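Local atomic coordinates of protein induced by osmotic stress (Scheffersomyces stipitis, PDB entry 5YWN), a protein that probably reduces ketones such as haloketones to chiral alcohols with NADPH, as an extended short-chain dehydrogenase/reductase related to dihydroflavonol-4-reductase. Residues A[112-115]-A[116-119]; A[234-237]-A[238-242]; A[269-272]-A[273-277]. The protein carries 1 engineered substitution. All coordinates share one frame; numbering follows the deposited sequence.

Contact 1: residues A[112-115]-A[116-119]; sequences DVAP and QITR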
ATOM      1  N   ASP A 112       6.213   6.744 -23.743  1.00 28.58           N
ATOM      2  CA  ASP A 112       5.651   7.111 -25.003  1.00 28.61           C
ATOM      3  C   ASP A 112       5.041   8.540 -25.044  1.00 25.20           C
ATOM      4  O   ASP A 112       5.243   9.241 -25.953  1.00 25.60           O
ATOM      5  CB  ASP A 112       4.562   6.127 -25.434  1.00 30.81           C
ATOM      6  CG  ASP A 112       5.069   4.724 -25.764  1.00 34.08           C
ATOM      7  OD1 ASP A 112       6.244   4.486 -25.854  1.00 34.39           O
ATOM      8  OD2 ASP A 112       4.243   3.842 -25.910  1.00 35.93           O
ATOM      9  N   VAL A 113       4.241   8.888 -24.066  1.00 25.11           N
ATOM     10  CA  VAL A 113       3.449  10.083 -24.097  1.00 25.27           C
ATOM     11  C   VAL A 113       3.638  11.087 -22.962  1.00 27.98           C
ATOM     12  O   VAL A 113       2.978  12.056 -22.919  1.00 28.22           O
ATOM     13  CB  VAL A 113       1.965   9.758 -24.253  1.00 28.34           C
ATOM     14  CG1 VAL A 113       1.741   8.839 -25.430  1.00 30.47           C
ATOM     15  CG2 VAL A 113       1.389   9.193 -22.986  1.00 24.81           C
ATOM     16  N   ALA A 114       4.499  10.781 -22.035  1.00 27.78           N
ATOM     17  CA  ALA A 114       4.722  11.647 -20.938  1.00 23.56           C
ATOM     18  C   ALA A 114       6.178  11.811 -20.613  1.00 21.18           C
ATOM     19  O   ALA A 114       6.619  11.504 -19.579  1.00 21.43           O
ATOM     20  CB  ALA A 114       3.922  11.167 -19.760  1.00 23.67           C
ATOM     21  N   PRO A 115       6.939  12.355 -21.534  1.00 22.39           N
ATOM     22  CA  PRO A 115       8.373  12.570 -21.356  1.00 21.20           C
ATOM     23  C   PRO A 115       8.745  13.556 -20.269  1.00 23.80           C
ATOM     24  O   PRO A 115       9.827  13.557 -19.810  1.00 24.35           O
ATOM     25  CB  PRO A 115       8.831  13.090 -22.720  1.00 26.47           C
ATOM     26  CG  PRO A 115       7.634  13.545 -23.371  1.00 24.57           C
ATOM     27  CD  PRO A 115       6.483  12.824 -22.830  1.00 21.13           C
ATOM     28  N   GLN A 116       7.816  14.401 -19.919  1.00 21.25           N
ATOM     29  CA  GLN A 116       7.960  15.345 -18.863  1.00 20.89           C
ATOM     30  C   GLN A 116       8.029  14.719 -17.474  1.00 25.35           C
ATOM     31  O   GLN A 116       8.442  15.351 -16.586  1.00 26.86           O
ATOM     32  CB  GLN A 116       6.868  16.390 -18.931  1.00 27.06           C
ATOM     33  CG  GLN A 116       5.572  16.024 -18.286  1.00 26.35           C
ATOM     34  CD  GLN A 116       4.702  15.209 -19.162  1.00 24.90           C
ATOM     35  OE1 GLN A 116       5.089  14.803 -20.204  1.00 22.47           O
ATOM     36  NE2 GLN A 116       3.536  14.958 -18.713  1.00 24.86           N
ATOM     37  N   ILE A 117       7.602  13.487 -17.326  1.00 23.97           N
ATOM     38  CA  ILE A 117       7.601  12.872 -16.018  1.00 22.79           C
ATOM     39  C   ILE A 117       9.016  12.501 -15.614  1.00 19.87           C
ATOM     40  O   ILE A 117       9.655  11.761 -16.235  1.00 19.89           O
ATOM     41  CB  ILE A 117       6.657  11.678 -15.927  1.00 21.47           C
ATOM     42  CG1 ILE A 117       5.231  12.101 -16.122  1.00 25.79           C
ATOM     43  CG2 ILE A 117       6.749  11.034 -14.556  1.00 24.06           C
ATOM     44  CD1 ILE A 117       4.215  11.008 -16.112  1.00 23.57           C
ATOM     45  N   THR A 118       9.479  13.204 -14.614  1.00 20.02           N
ATOM     46  CA  THR A 118      10.704  13.029 -13.882  1.00 21.47           C
ATOM     47  C   THR A 118      10.843  11.851 -12.861  1.00 22.43           C
ATOM     48  O   THR A 118      11.887  11.375 -12.614  1.00 18.93           O
ATOM     49  CB  THR A 118      11.099  14.349 -13.235  1.00 23.15           C
ATOM     50  OG1 THR A 118      10.203  14.618 -12.189  1.00 25.94           O
ATOM     51  CG2 THR A 118      11.017  15.463 -14.227  1.00 26.71           C
ATOM     52  N   ARG A 119       9.758  11.553 -12.190  1.00 17.78           N
ATOM     53  CA  ARG A 119       9.750  10.561 -11.144  1.00 24.35           C
ATOM     54  C   ARG A 119       8.558   9.617 -11.232  1.00 20.74           C
ATOM     55  O   ARG A 119       7.488  10.027 -11.487  1.00 19.54           O
ATOM     56  CB  ARG A 119       9.869  11.178  -9.763  1.00 21.14           C
ATOM     57  CG  ARG A 119      11.093  12.009  -9.530  1.00 21.00           C
ATOM     58  CD  ARG A 119      12.309  11.166  -9.287  1.00 19.72           C
ATOM     59  NE  ARG A 119      12.379  10.722  -7.937  1.00 24.63           N
ATOM     60  CZ  ARG A 119      13.034  11.344  -6.990  1.00 26.39           C
ATOM     61  NH1 ARG A 119      13.706  12.401  -7.269  1.00 25.19           N
ATOM     62  NH2 ARG A 119      13.005  10.898  -5.783  1.00 20.48           N
TER
HETATM   63  O   HOH W   1       1.588  13.897 -20.915  1.00 33.56           O
HETATM   64  O   HOH W   2       8.909  10.309 -18.652  1.00 28.26           O
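Gln116 folds its side chain back over Ala114, the residue at which the chain leaves the helix 91-113. Its CB lies 3.7 Å from Pro115 C, against the peptide that joins the two residues. CG sits between the backbone N and the carbonyl carbon (chi1 84°), and a bend at chi2 (-83°) turns the amide back along the chain. Gln116 CD comes to 4.0 Å from Ala114 C, and OE1 rests 3.2 Å from Ala114 C and 3.8 Å from Ala114 CB, a van der Waals approach. The other branch, NE2, does the polar work: it donates to Val74 O and also to a water, 3.1 Å away, which in turn donates to Val113 O. The backbone itself closes with Ile117 N donating to Ala114 O at 3.2 Å; the bond is straight (168°), though the donor stands above the carbonyl plane. A second water bridges Ala114 O and Ile117 O. Ile117 brings CD1 to 3.7 Å from Ala114 CB, two buried methyls meeting, and its side chain also touches Val74. Ala114 to Ile117 form a type I beta turn, the tight connection from helix 91-113 into strand 119-123 of the parallel Rossmann sheet.

Contact 2: residues A[234-237]-A[238-242]; sequences TFID and VRDVA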
ATOM      1  N   THR A 234       4.132  -8.035  10.977  1.00 20.54           N
ATOM      2  CA  THR A 234       4.633  -6.709  11.149  1.00 22.21           C
ATOM      3  C   THR A 234       3.670  -5.699  10.522  1.00 20.38           C
ATOM      4  O   THR A 234       3.027  -5.977   9.568  1.00 21.92           O
ATOM      5  CB  THR A 234       6.089  -6.591  10.630  1.00 26.60           C
ATOM      6  OG1 THR A 234       6.724  -5.497  11.220  1.00 30.82           O
ATOM      7  CG2 THR A 234       6.139  -6.362   9.264  1.00 24.33           C
ATOM      8  N   PHE A 235       3.615  -4.522  11.092  1.00 22.27           N
ATOM      9  CA  PHE A 235       2.734  -3.461  10.646  1.00 20.84           C
ATOM     10  C   PHE A 235       3.483  -2.212  10.213  1.00 17.43           C
ATOM     11  O   PHE A 235       4.538  -1.971  10.652  1.00 20.48           O
ATOM     12  CB  PHE A 235       1.615  -3.150  11.688  1.00 20.38           C
ATOM     13  CG  PHE A 235       1.769  -1.842  12.417  1.00 20.19           C
ATOM     14  CD1 PHE A 235       2.747  -1.690  13.333  1.00 20.10           C
ATOM     15  CD2 PHE A 235       1.074  -0.768  12.036  1.00 17.59           C
ATOM     16  CE1 PHE A 235       2.950  -0.504  13.951  1.00 19.14           C
ATOM     17  CE2 PHE A 235       1.253   0.416  12.643  1.00 19.94           C
ATOM     18  CZ  PHE A 235       2.198   0.548  13.609  1.00 20.50           C
ATOM     19  N   ILE A 236       2.796  -1.411   9.445  1.00 20.34           N
ATOM     20  CA  ILE A 236       3.147  -0.048   9.194  1.00 19.33           C
ATOM     21  C   ILE A 236       1.906   0.817   9.062  1.00 19.35           C
ATOM     22  O   ILE A 236       0.970   0.422   8.471  1.00 21.17           O
ATOM     23  CB  ILE A 236       4.104   0.078   7.986  1.00 19.42           C
ATOM     24  CG1 ILE A 236       4.585   1.499   7.791  1.00 22.06           C
ATOM     25  CG2 ILE A 236       3.509  -0.469   6.722  1.00 19.18           C
ATOM     26  CD1 ILE A 236       5.593   1.993   8.766  1.00 21.35           C
ATOM     27  N   ASP A 237       1.948   1.987   9.648  1.00 17.99           N
ATOM     28  CA  ASP A 237       0.860   2.949   9.569  1.00 23.54           C
ATOM     29  C   ASP A 237       0.693   3.564   8.175  1.00 22.26           C
ATOM     30  O   ASP A 237       1.607   3.907   7.528  1.00 19.87           O
ATOM     31  CB  ASP A 237       0.934   4.028  10.634  1.00 20.16           C
ATOM     32  CG  ASP A 237      -0.275   4.902  10.656  1.00 24.91           C
ATOM     33  OD1 ASP A 237      -0.442   5.707   9.774  1.00 25.95           O
ATOM     34  OD2 ASP A 237      -1.055   4.768  11.536  1.00 23.55           O
ATOM     35  N   VAL A 238      -0.535   3.686   7.776  1.00 20.40           N
ATOM     36  CA  VAL A 238      -0.867   4.124   6.450  1.00 22.15           C
ATOM     37  C   VAL A 238      -0.307   5.529   6.182  1.00 23.02           C
ATOM     38  O   VAL A 238       0.129   5.794   5.128  1.00 24.40           O
ATOM     39  CB  VAL A 238      -2.370   4.003   6.154  1.00 20.77           C
ATOM     40  CG1 VAL A 238      -3.155   4.938   6.999  1.00 22.06           C
ATOM     41  CG2 VAL A 238      -2.671   4.291   4.705  1.00 21.96           C
ATOM     42  N   ARG A 239      -0.336   6.376   7.176  1.00 21.70           N
ATOM     43  CA  ARG A 239       0.162   7.696   7.075  1.00 25.32           C
ATOM     44  C   ARG A 239       1.680   7.745   6.857  1.00 27.43           C
ATOM     45  O   ARG A 239       2.161   8.560   6.161  1.00 19.79           O
ATOM     46  CB  ARG A 239      -0.312   8.557   8.203  1.00 24.71           C
ATOM     47  CG  ARG A 239      -1.809   8.674   8.281  1.00 24.44           C
ATOM     48  CD  ARG A 239      -2.278   9.040   9.659  1.00 24.59           C
ATOM     49  NE  ARG A 239      -2.229   7.937  10.581  1.00 24.37           N
ATOM     50  CZ  ARG A 239      -2.638   7.992  11.829  1.00 28.68           C
ATOM     51  NH1 ARG A 239      -3.142   9.096  12.318  1.00 24.85           N
ATOM     52  NH2 ARG A 239      -2.544   6.962  12.580  1.00 20.65           N
ATOM     53  N   ASP A 240       2.377   6.833   7.496  1.00 23.08           N
ATOM     54  CA  ASP A 240       3.763   6.616   7.241  1.00 23.51           C
ATOM     55  C   ASP A 240       4.072   6.107   5.808  1.00 21.60           C
ATOM     56  O   ASP A 240       4.981   6.533   5.213  1.00 19.11           O
ATOM     57  CB  ASP A 240       4.369   5.743   8.305  1.00 24.18           C
ATOM     58  CG  ASP A 240       4.365   6.392   9.664  1.00 26.32           C
ATOM     59  OD1 ASP A 240       4.613   7.553   9.746  1.00 28.18           O
ATOM     60  OD2 ASP A 240       4.118   5.728  10.625  1.00 26.60           O
ATOM     61  N   VAL A 241       3.253   5.203   5.290  1.00 24.03           N
ATOM     62  CA  VAL A 241       3.411   4.738   3.941  1.00 20.70           C
ATOM     63  C   VAL A 241       3.238   5.876   2.942  1.00 23.18           C
ATOM     64  O   VAL A 241       4.018   6.022   2.046  1.00 22.68           O
ATOM     65  CB  VAL A 241       2.521   3.563   3.579  1.00 18.21           C
ATOM     66  CG1 VAL A 241       2.830   3.136   2.174  1.00 17.62           C
ATOM     67  CG2 VAL A 241       2.776   2.412   4.500  1.00 20.96           C
ATOM     68  N   ALA A 242       2.254   6.704   3.189  1.00 21.73           N
ATOM     69  CA  ALA A 242       2.024   7.854   2.370  1.00 21.87           C
ATOM     70  C   ALA A 242       3.197   8.850   2.382  1.00 19.50           C
ATOM     71  O   ALA A 242       3.611   9.267   1.388  1.00 19.98           O
ATOM     72  CB  ALA A 242       0.721   8.528   2.719  1.00 18.95           C
TER
HETATM   73  O   HOH W   3       4.083   3.088  11.562  1.00 22.00           O
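Asp237 and Arg239 meet in a side-on salt bridge, one nitrogen to each carboxylate oxygen. Arg239 NH2 donates to Asp237 OD2 at 2.8 Å and Arg239 NE to Asp237 OD1 at 3.0 Å, both on the syn side but tilted out of the carboxylate plane, with the carboxylate and guanidinium planes 36° apart. OD1 accepts a second time: Arg239 N lies 2.7 Å from Asp237 OD1, the N-cap bond of helix 238-250. The carboxylate is placed for both jobs by its CG, which is anti to the backbone N (chi1 -173°). Ser321 also bonds OD2, and Asp324 forms a salt bridge with Arg239 NH1. An alanine here, in place of Asp237, would probably leave Arg239 N without its capping acceptor and the guanidinium without one of its two carboxylate mates. The first helical turn closes with Val241 N donating to Asp237 O at 3.1 Å. A water accepts from Asp237 N and donates to Asp240 OD2, which also accepts from Phe316 N. In the apolar packing, Ile236 CG2 lies 3.7 Å from Val241 CG2, and Ile236 CD1 lies 4.0 Å from Asp240 CB. Strand 234-237 pairs in parallel with strand 194-196, whose Ile195 is touched by Val238 and Val241; the same two valines reach helix 13-24, at the NADP(+)-binding residues Tyr13 and Leu14 respectively.

Contact 3: residues A[269-272]-A[273-277]; sequences QTLL and DVVRK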
ATOM      1  N   GLN A 269      -3.115 -10.756  20.515  1.00 24.37           N
ATOM      2  CA  GLN A 269      -3.048 -10.283  21.876  1.00 26.92           C
ATOM      3  C   GLN A 269      -2.641  -8.825  21.984  1.00 24.78           C
ATOM      4  O   GLN A 269      -3.221  -8.114  22.710  1.00 23.02           O
ATOM      5  CB  GLN A 269      -2.175 -11.159  22.746  1.00 25.55           C
ATOM      6  CG  GLN A 269      -2.333 -10.900  24.209  1.00 28.08           C
ATOM      7  CD  GLN A 269      -3.679 -11.276  24.746  1.00 28.17           C
ATOM      8  OE1 GLN A 269      -4.063 -12.405  24.704  1.00 25.63           O
ATOM      9  NE2 GLN A 269      -4.389 -10.315  25.218  1.00 24.22           N
ATOM     10  N   THR A 270      -1.676  -8.421  21.184  1.00 22.85           N
ATOM     11  CA  THR A 270      -1.227  -7.059  21.127  1.00 22.99           C
ATOM     12  C   THR A 270      -2.406  -6.146  20.746  1.00 25.22           C
ATOM     13  O   THR A 270      -2.632  -5.160  21.370  1.00 22.01           O
ATOM     14  CB  THR A 270      -0.138  -6.861  20.043  1.00 23.98           C
ATOM     15  OG1 THR A 270       0.720  -7.971  19.988  1.00 19.64           O
ATOM     16  CG2 THR A 270       0.665  -5.645  20.349  1.00 24.48           C
ATOM     17  N   LEU A 271      -3.163  -6.560  19.750  1.00 23.73           N
ATOM     18  CA  LEU A 271      -4.309  -5.857  19.282  1.00 24.95           C
ATOM     19  C   LEU A 271      -5.425  -5.723  20.331  1.00 25.52           C
ATOM     20  O   LEU A 271      -5.885  -4.663  20.586  1.00 25.11           O
ATOM     21  CB  LEU A 271      -4.840  -6.568  18.059  1.00 20.13           C
ATOM     22  CG  LEU A 271      -6.156  -6.119  17.506  1.00 30.74           C
ATOM     23  CD1 LEU A 271      -6.226  -4.643  17.209  1.00 30.12           C
ATOM     24  CD2 LEU A 271      -6.685  -6.960  16.369  1.00 29.42           C
ATOM     25  N   LEU A 272      -5.768  -6.816  20.956  1.00 25.48           N
ATOM     26  CA  LEU A 272      -6.752  -6.855  22.005  1.00 26.21           C
ATOM     27  C   LEU A 272      -6.358  -5.973  23.197  1.00 23.80           C
ATOM     28  O   LEU A 272      -7.148  -5.271  23.717  1.00 26.39           O
ATOM     29  CB  LEU A 272      -6.898  -8.271  22.478  1.00 27.04           C
ATOM     30  CG  LEU A 272      -7.995  -9.136  21.905  1.00 32.54           C
ATOM     31  CD1 LEU A 272      -8.048 -10.492  22.554  1.00 30.55           C
ATOM     32  CD2 LEU A 272      -9.328  -8.452  21.991  1.00 33.58           C
ATOM     33  N   ASP A 273      -5.116  -6.018  23.570  1.00 25.98           N
ATOM     34  CA  ASP A 273      -4.637  -5.268  24.684  1.00 25.74           C
ATOM     35  C   ASP A 273      -4.781  -3.770  24.439  1.00 24.72           C
ATOM     36  O   ASP A 273      -5.133  -3.066  25.304  1.00 25.33           O
ATOM     37  CB  ASP A 273      -3.200  -5.653  25.048  1.00 24.81           C
ATOM     38  CG  ASP A 273      -3.080  -7.078  25.686  1.00 28.89           C
ATOM     39  OD1 ASP A 273      -4.040  -7.633  26.154  1.00 26.51           O
ATOM     40  OD2 ASP A 273      -2.001  -7.599  25.699  1.00 27.29           O
ATOM     41  N   VAL A 274      -4.471  -3.331  23.249  1.00 25.13           N
ATOM     42  CA  VAL A 274      -4.617  -1.948  22.921  1.00 22.75           C
ATOM     43  C   VAL A 274      -6.058  -1.492  22.933  1.00 20.92           C
ATOM     44  O   VAL A 274      -6.363  -0.564  23.551  1.00 24.74           O
ATOM     45  CB  VAL A 274      -3.902  -1.648  21.585  1.00 24.22           C
ATOM     46  CG1 VAL A 274      -4.387  -0.377  20.919  1.00 22.10           C
ATOM     47  CG2 VAL A 274      -2.400  -1.638  21.758  1.00 24.86           C
ATOM     48  N   VAL A 275      -6.909  -2.200  22.265  1.00 21.10           N
ATOM     49  CA  VAL A 275      -8.281  -1.829  22.150  1.00 20.45           C
ATOM     50  C   VAL A 275      -9.020  -1.782  23.499  1.00 24.10           C
ATOM     51  O   VAL A 275      -9.718  -0.874  23.767  1.00 20.86           O
ATOM     52  CB  VAL A 275      -8.983  -2.759  21.169  1.00 21.89           C
ATOM     53  CG1 VAL A 275     -10.455  -2.534  21.150  1.00 24.55           C
ATOM     54  CG2 VAL A 275      -8.428  -2.563  19.783  1.00 24.69           C
ATOM     55  N   ARG A 276      -8.785  -2.772  24.335  1.00 20.41           N
ATOM     56  CA  ARG A 276      -9.427  -2.829  25.621  1.00 21.64           C
ATOM     57  C   ARG A 276      -9.054  -1.682  26.570  1.00 26.79           C
ATOM     58  O   ARG A 276      -9.895  -1.186  27.227  1.00 27.33           O
ATOM     59  CB  ARG A 276      -9.258  -4.198  26.270  1.00 22.93           C
ATOM     60  CG  ARG A 276      -9.900  -5.361  25.548  1.00 20.93           C
ATOM     61  CD  ARG A 276      -9.445  -6.696  26.091  1.00 25.49           C
ATOM     62  NE  ARG A 276      -9.765  -6.760  27.487  1.00 25.94           N
ATOM     63  CZ  ARG A 276     -10.968  -7.011  27.954  1.00 29.63           C
ATOM     64  NH1 ARG A 276     -11.929  -7.338  27.139  1.00 29.31           N
ATOM     65  NH2 ARG A 276     -11.188  -6.969  29.232  1.00 27.73           N
ATOM     66  N   LYS A 277      -7.792  -1.296  26.622  1.00 24.48           N
ATOM     67  CA  LYS A 277      -7.355  -0.144  27.380  1.00 26.01           C
ATOM     68  C   LYS A 277      -7.894   1.198  26.886  1.00 25.72           C
ATOM     69  O   LYS A 277      -8.354   1.963  27.621  1.00 28.33           O
ATOM     70  CB  LYS A 277      -5.855  -0.095  27.414  1.00 24.83           C
ATOM     71  CG  LYS A 277      -5.198  -1.208  28.189  1.00 26.20           C
ATOM     72  CD  LYS A 277      -3.695  -1.109  28.101  1.00 30.43           C
ATOM     73  CE  LYS A 277      -2.993  -1.991  29.107  1.00 30.80           C
ATOM     74  NZ  LYS A 277      -3.096  -3.386  28.757  1.00 35.74           N
TER
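Gln269 and Asp273 stand one turn apart on the alpha-helix 268-278 and join through their side chains, an i to i+4 pair on a regular helical frame. In the backbone, Asp273 N donates to Gln269 O at 3.0 Å, and the same i+4 to i pattern recurs from Val274 to Thr270, Val275 to Leu271 and Arg276 to Leu272. Among the polar side chains, Gln269 is bent at chi2 (67°), which curls its amide over the Asp273 carboxylate. Gln269 CG touches Asp273 OD2 at 3.6 Å. Both groups have further partners: Lys290 N donates to Gln269 OE1, Val288 O accepts from Gln269 NE2, and His292 N donates to Asp273 OD2, so the pair ties the helix to the 288-292 loop. Arg276 sends NH1 on to Ala283 O. In the packing, Arg276 CG lies in van der Waals contact 3.3 Å from Leu272 O. The apolar contacts are looser: Leu271 and Val275 run side by side, pointing the same way, with Leu271 CD1 4.0 Å from Val275 CG2. Val274 and Val275 also pack against helix 318-332. In the bond that joins the two polar side chains, Gln269 NE2 lies 2.9 Å from Asp273 OD1, approaching 45° out of the carboxylate plane while the oxygen stays near the plane of the amide.

Contact 2 lies closest to the middle of the chain, its centre about 8 Å from the chain's centre, whereas contacts 1 and 3 lie on opposite sides of it, about 47 Å apart between centres. Contacts 2 and 3 are buried, contact 1 only partly. Contact 1 joins a helix to a strand of the main sheet; contact 2 runs from a strand of the small sheet into a helix; contact 3 stays within one helix. Helix 318-332 links the last two, giving Ser321 and Asp324 to contact 2 and a mostly apolar face to contact 3. Charge pairing dominates the central contact, a backbone turn and bridging waters mark 112-119, and a neutral amide meets a carboxylate at 269-277.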